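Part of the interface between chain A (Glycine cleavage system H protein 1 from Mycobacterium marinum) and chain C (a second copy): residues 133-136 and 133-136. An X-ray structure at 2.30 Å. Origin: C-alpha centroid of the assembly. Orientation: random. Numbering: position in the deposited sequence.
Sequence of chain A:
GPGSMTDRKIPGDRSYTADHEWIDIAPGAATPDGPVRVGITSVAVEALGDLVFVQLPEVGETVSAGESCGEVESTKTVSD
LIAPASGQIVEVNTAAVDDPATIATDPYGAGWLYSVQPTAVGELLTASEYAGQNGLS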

# COMPACT_ATOMS: atom_id res chain seq x y z
N GLN A 133 8.35 -11.99 -2.02
CA GLN A 133 6.99 -11.62 -2.40
C GLN A 133 6.88 -10.16 -2.86
O GLN A 133 5.88 -9.81 -3.47
CB GLN A 133 6.00 -11.81 -1.24
CG GLN A 133 5.70 -13.26 -0.90
CD GLN A 133 4.44 -13.42 -0.04
OE1 GLN A 133 3.78 -12.43 0.32
NE2 GLN A 133 4.11 -14.67 0.29
N ASN A 134 7.85 -9.32 -2.49
CA ASN A 134 7.76 -7.87 -2.74
C ASN A 134 8.79 -7.34 -3.79
O ASN A 134 9.08 -6.14 -3.84
CB ASN A 134 7.87 -7.12 -1.41
CG ASN A 134 6.62 -7.27 -0.57
OD1 ASN A 134 5.56 -6.80 -0.96
ND2 ASN A 134 6.73 -7.95 0.60
N GLY A 135 9.29 -8.25 -4.62
CA GLY A 135 10.27 -7.93 -5.67
C GLY A 135 11.56 -7.28 -5.19
O GLY A 135 12.15 -6.48 -5.93
N LEU A 136 11.99 -7.61 -3.97
CA LEU A 136 13.23 -7.06 -3.38
C LEU A 136 14.35 -8.13 -3.44
O LEU A 136 15.19 -8.22 -2.55
CB LEU A 136 12.98 -6.59 -1.94
CG LEU A 136 11.88 -5.54 -1.71
CD1 LEU A 136 11.62 -5.29 -0.22
CD2 LEU A 136 12.22 -4.23 -2.40
N GLN C 133 13.10 4.58 -5.01
CA GLN C 133 12.30 4.97 -3.86
C GLN C 133 11.69 3.77 -3.15
O GLN C 133 11.33 3.87 -1.98
CB GLN C 133 11.14 5.86 -4.29
CG GLN C 133 11.58 7.23 -4.73
CD GLN C 133 10.43 8.21 -4.92
OE1 GLN C 133 9.27 7.88 -4.70
NE2 GLN C 133 10.77 9.42 -5.34
N ASN C 134 11.51 2.67 -3.88
CA ASN C 134 10.86 1.49 -3.36
C ASN C 134 11.79 0.30 -3.19
O ASN C 134 11.31 -0.82 -3.07
CB ASN C 134 9.71 1.11 -4.27
CG ASN C 134 8.63 2.16 -4.26
OD1 ASN C 134 7.86 2.26 -3.32
ND2 ASN C 134 8.64 2.99 -5.27
N GLY C 135 13.10 0.57 -3.23
CA GLY C 135 14.15 -0.45 -3.09
C GLY C 135 14.08 -1.60 -4.08
O GLY C 135 14.42 -2.73 -3.73
N LEU C 136 13.61 -1.33 -5.29
CA LEU C 136 13.59 -2.32 -6.36
C LEU C 136 14.73 -2.02 -7.34
O LEU C 136 15.46 -2.92 -7.74
CB LEU C 136 12.26 -2.27 -7.11
CG LEU C 136 10.95 -2.14 -6.33
CD1 LEU C 136 9.80 -1.95 -7.31
CD2 LEU C 136 10.75 -3.38 -5.47

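The same stretch of each copy forms a small contact here, burying 143 Å² summed over both sides, with no hydrogen bond across it. Measured between CA atoms, the stretches are nearest at Leu A136 and Leu C136, whose CA atoms lie 5.6 Å apart.

Gln A133 takes no part: its nearest side-chain atom, CB, is 10.6 Å from Leu C136 CD2. Asn A134 contributes backbone rather than amide, its O lying 3.6 Å from Leu C136 CD2. Its CA-to-CB bond points sideways, and its ND2 is hydrogen-bonded elsewhere in the structure. Gly A135 has a phi of 57°, a value that favours glycine, and its O sits 3.4 Å from Leu C136 CD2. A methyl carbon beside a carbonyl oxygen gives van der Waals contact, without a conventional donor.

Leu A136 has the largest covered area, 47 Å². Its CA-to-CB bond also points sideways, but the m,t rotamer (chi1 -57°, chi2 173°) brings the side-chain end nearer. Its CD2 repeats the pattern in reverse, 3.6 Å from Asn C134 O and a tight 3.0 Å from Gly C135 O. Leu C136 adopts the same rotamer class, and the two meet at 3.5 Å, Leu A136 CD2 to Leu C136 CD2, the one apolar side-chain pairing across the stretches.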